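Local coordinates for protein mannose-6-phosphate isomerase (Helicobacter pylori, PDB 2QH5) that probably transfers GMP from GTP to alpha-D-mannose 1-phosphate, making GDP-mannose, through the nucleotidyltransferase domain crystallised here as the N-terminal part of a longer, type 2 mannose-6-phosphate isomerase family enzyme, at residues 84-94 against 235-246. Residues are numbered along the deposited sequence; the frame is centred on the assembly and turned at random. Where two conformers were deposited one is given.
Sequences ESLSKNTANAI and EKSMQDLEDMSI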
# COMPACT_ATOMS: atom_id res chain seq x y z
N GLU A 84 -4.16 -14.50 2.40
CA GLU A 84 -5.31 -14.45 1.52
C GLU A 84 -5.50 -15.76 0.78
O GLU A 84 -4.54 -16.34 0.25
CB GLU A 84 -5.20 -13.25 0.58
CG GLU A 84 -5.12 -11.92 1.35
CD GLU A 84 -5.45 -10.71 0.50
OE1 GLU A 84 -6.39 -9.96 0.89
OE2 GLU A 84 -4.78 -10.51 -0.54
N SER A 85 -6.74 -16.24 0.78
CA SER A 85 -7.18 -17.31 -0.09
C SER A 85 -7.30 -16.74 -1.50
O SER A 85 -6.59 -17.17 -2.42
CB SER A 85 -8.51 -17.89 0.39
OG SER A 85 -9.32 -16.89 1.00
N LEU A 86 -8.19 -15.76 -1.65
CA LEU A 86 -8.35 -15.00 -2.89
C LEU A 86 -7.83 -13.59 -2.70
O LEU A 86 -7.76 -13.09 -1.57
CB LEU A 86 -9.83 -14.87 -3.26
CG LEU A 86 -10.80 -16.05 -3.21
CD1 LEU A 86 -12.22 -15.53 -3.03
CD2 LEU A 86 -10.68 -16.93 -4.46
N SER A 87 -7.49 -12.95 -3.80
CA SER A 87 -7.10 -11.55 -3.78
C SER A 87 -8.19 -10.69 -4.42
O SER A 87 -8.47 -10.80 -5.62
CB SER A 87 -5.75 -11.35 -4.48
OG SER A 87 -4.73 -12.09 -3.83
N LYS A 88 -8.81 -9.84 -3.61
CA LYS A 88 -9.83 -8.92 -4.10
C LYS A 88 -9.30 -7.49 -4.17
O LYS A 88 -10.01 -6.53 -3.87
CB LYS A 88 -11.12 -9.02 -3.28
CG LYS A 88 -12.27 -9.73 -4.00
CD LYS A 88 -11.95 -11.17 -4.36
CE LYS A 88 -13.17 -11.93 -4.88
NZ LYS A 88 -13.77 -11.34 -6.11
N ASN A 89 -8.04 -7.37 -4.57
CA ASN A 89 -7.38 -6.11 -4.90
C ASN A 89 -7.08 -5.21 -3.71
O ASN A 89 -7.48 -5.50 -2.58
CB ASN A 89 -8.15 -5.36 -5.99
CG ASN A 89 -7.26 -4.83 -7.08
OD1 ASN A 89 -6.45 -3.94 -6.86
ND2 ASN A 89 -7.39 -5.40 -8.27
N THR A 90 -6.37 -4.11 -3.96
CA THR A 90 -5.81 -3.25 -2.90
C THR A 90 -6.82 -2.56 -1.98
O THR A 90 -6.58 -2.47 -0.77
CB THR A 90 -4.84 -2.21 -3.46
OG1 THR A 90 -5.50 -1.45 -4.48
CG2 THR A 90 -3.61 -2.90 -4.05
N ALA A 91 -7.95 -2.10 -2.51
CA ALA A 91 -8.96 -1.44 -1.68
C ALA A 91 -9.42 -2.35 -0.54
O ALA A 91 -9.65 -1.88 0.58
CB ALA A 91 -10.15 -0.98 -2.51
N ASN A 92 -9.54 -3.64 -0.83
CA ASN A 92 -9.96 -4.62 0.15
C ASN A 92 -8.82 -5.01 1.08
O ASN A 92 -9.04 -5.19 2.27
CB ASN A 92 -10.58 -5.85 -0.54
CG ASN A 92 -11.86 -5.51 -1.32
OD1 ASN A 92 -12.86 -5.09 -0.74
ND2 ASN A 92 -11.82 -5.70 -2.63
N ALA A 93 -7.61 -5.12 0.55
CA ALA A 93 -6.46 -5.49 1.38
C ALA A 93 -6.13 -4.38 2.36
O ALA A 93 -5.79 -4.66 3.52
CB ALA A 93 -5.26 -5.81 0.53
N ILE A 94 -6.26 -3.14 1.91
CA ILE A 94 -6.01 -1.97 2.74
C ILE A 94 -7.10 -1.77 3.79
O ILE A 94 -6.79 -1.60 4.97
CB ILE A 94 -5.76 -0.69 1.91
CG1 ILE A 94 -4.53 -0.88 1.02
CG2 ILE A 94 -5.52 0.50 2.82
CD1 ILE A 94 -4.42 0.13 -0.11
N GLU A 235 -12.24 -18.35 1.99
CA GLU A 235 -12.54 -18.11 0.58
C GLU A 235 -13.99 -17.67 0.42
O GLU A 235 -14.30 -16.87 -0.46
CB GLU A 235 -12.27 -19.38 -0.22
CG GLU A 235 -12.31 -19.17 -1.72
CD GLU A 235 -11.98 -20.42 -2.50
OE1 GLU A 235 -12.29 -20.46 -3.71
OE2 GLU A 235 -11.41 -21.36 -1.90
N LYS A 236 -14.84 -18.20 1.29
CA LYS A 236 -16.26 -17.86 1.38
C LYS A 236 -16.48 -16.36 1.62
O LYS A 236 -17.27 -15.73 0.91
CB LYS A 236 -16.90 -18.68 2.51
CG LYS A 236 -18.38 -18.41 2.78
CD LYS A 236 -19.27 -19.57 2.33
CE LYS A 236 -19.61 -19.52 0.85
NZ LYS A 236 -20.49 -20.65 0.43
N SER A 237 -15.78 -15.81 2.60
CA SER A 237 -15.94 -14.41 2.99
C SER A 237 -15.45 -13.46 1.90
O SER A 237 -16.02 -12.39 1.68
CB SER A 237 -15.16 -14.13 4.27
OG SER A 237 -15.46 -15.09 5.27
N MET A 238 -14.40 -13.87 1.21
CA MET A 238 -13.77 -13.02 0.22
C MET A 238 -14.43 -13.12 -1.14
O MET A 238 -14.24 -12.25 -1.97
CB MET A 238 -12.28 -13.36 0.11
CG MET A 238 -11.53 -13.13 1.40
SD MET A 238 -9.94 -12.36 1.12
CE MET A 238 -10.45 -10.71 0.65
N GLN A 239 -15.22 -14.17 -1.34
CA GLN A 239 -15.90 -14.44 -2.61
C GLN A 239 -16.84 -13.32 -3.03
O GLN A 239 -16.77 -12.84 -4.16
CB GLN A 239 -16.69 -15.75 -2.54
CG GLN A 239 -15.99 -16.92 -3.21
CD GLN A 239 -16.65 -18.26 -2.88
OE1 GLN A 239 -17.51 -18.35 -2.01
NE2 GLN A 239 -16.23 -19.30 -3.59
N ASP A 240 -17.71 -12.90 -2.12
CA ASP A 240 -18.74 -11.91 -2.43
C ASP A 240 -18.20 -10.48 -2.51
O ASP A 240 -18.94 -9.56 -2.84
CB ASP A 240 -19.88 -11.99 -1.42
CG ASP A 240 -19.57 -11.23 -0.14
OD1 ASP A 240 -18.62 -11.62 0.57
OD2 ASP A 240 -20.28 -10.24 0.15
N LEU A 241 -16.92 -10.31 -2.19
CA LEU A 241 -16.29 -9.00 -2.21
C LEU A 241 -16.05 -8.52 -3.63
O LEU A 241 -15.58 -9.28 -4.48
CB LEU A 241 -14.96 -9.04 -1.45
CG LEU A 241 -14.92 -8.45 -0.04
CD1 LEU A 241 -16.04 -8.99 0.83
CD2 LEU A 241 -13.59 -8.73 0.58
N GLU A 242 -16.37 -7.25 -3.88
CA GLU A 242 -16.10 -6.64 -5.17
C GLU A 242 -14.61 -6.41 -5.32
O GLU A 242 -13.97 -5.84 -4.44
CB GLU A 242 -16.85 -5.32 -5.32
CG GLU A 242 -16.69 -4.70 -6.71
CD GLU A 242 -17.60 -3.52 -6.97
OE1 GLU A 242 -18.31 -3.06 -6.04
OE2 GLU A 242 -17.60 -3.03 -8.12
N ASP A 243 -14.06 -6.89 -6.43
CA ASP A 243 -12.66 -6.70 -6.75
C ASP A 243 -12.46 -5.27 -7.22
O ASP A 243 -12.95 -4.90 -8.29
CB ASP A 243 -12.23 -7.70 -7.83
CG ASP A 243 -10.74 -7.65 -8.10
OD1 ASP A 243 -10.26 -6.61 -8.58
OD2 ASP A 243 -10.06 -8.67 -7.85
N MET A 244 -11.75 -4.47 -6.42
CA MET A 244 -11.53 -3.05 -6.72
C MET A 244 -10.24 -2.50 -6.13
O MET A 244 -9.90 -2.80 -4.98
CB MET A 244 -12.71 -2.22 -6.23
CG MET A 244 -12.63 -0.76 -6.63
SD MET A 244 -14.19 0.06 -6.40
CE MET A 244 -15.14 -0.66 -7.75
N SER A 245 -9.65 -1.58 -6.88
CA SER A 245 -8.43 -0.88 -6.53
C SER A 245 -8.66 0.29 -5.61
O SER A 245 -9.68 0.92 -5.68
CB SER A 245 -7.81 -0.35 -7.79
OG SER A 245 -6.43 -0.29 -7.60
N ILE A 246 -7.69 0.62 -4.78
CA ILE A 246 -7.86 1.78 -3.92
C ILE A 246 -7.94 3.08 -4.73
O ILE A 246 -8.64 4.03 -4.36
CB ILE A 246 -6.76 1.85 -2.84
CG1 ILE A 246 -7.11 2.87 -1.76
CG2 ILE A 246 -5.41 2.12 -3.46
CD1 ILE A 246 -8.43 2.58 -1.06
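Leu86 to Ala91, in the loop after strand 78-84 and the first turn of helix 90-99, pack on helix 235-239 and on the connection to helix 246-251, within the GT-A-type nucleotidyltransferase domain. The contact illustrates how side chains of one segment can hold the backbone of another that has little regular structure. Near helix 235-239, Leu86 lays CD1 against Met238 CB (3.8 Å), while its CG meets the aliphatic part of Glu235, the two side chains crossing at about a right angle. Lys88, bent at chi2 and chi4, runs over the backbone of Met238 to Leu241; its CG lies against Leu241 CB and NZ bonds to Leu241 O at 3.2 Å, approaching nearly along the C=O axis. Next comes Asn92, whose CG stands beside its own backbone N (chi1 -63°), directing ND2 to Glu242 O at 2.8 Å, close to the amide plane. Asn89 ND2 reaches Asp243 OD1 (3.1 Å) on the syn side but tilted out of the carboxylate plane, with amide and carboxylate planes 84° apart, and Asn89 OD1 accepts a hydrogen bond from Thr90 N. At the start of the helix, Ala91 N donates to Met244 O (3.2 Å) and Thr90 OG1 accepts a bond from Ile246 N (3.0 Å, 164° at the hydrogen). Ile94 CD1 then packs on Ile246 CB at 4.0 Å, with Phe198 touching both isoleucines. The carbonyls of Leu241, Glu242 and Met244 each receive a donor from 84-94, and Asp243 offers its carboxylate instead, consistent with a connection held in good part by bonds to its main chain.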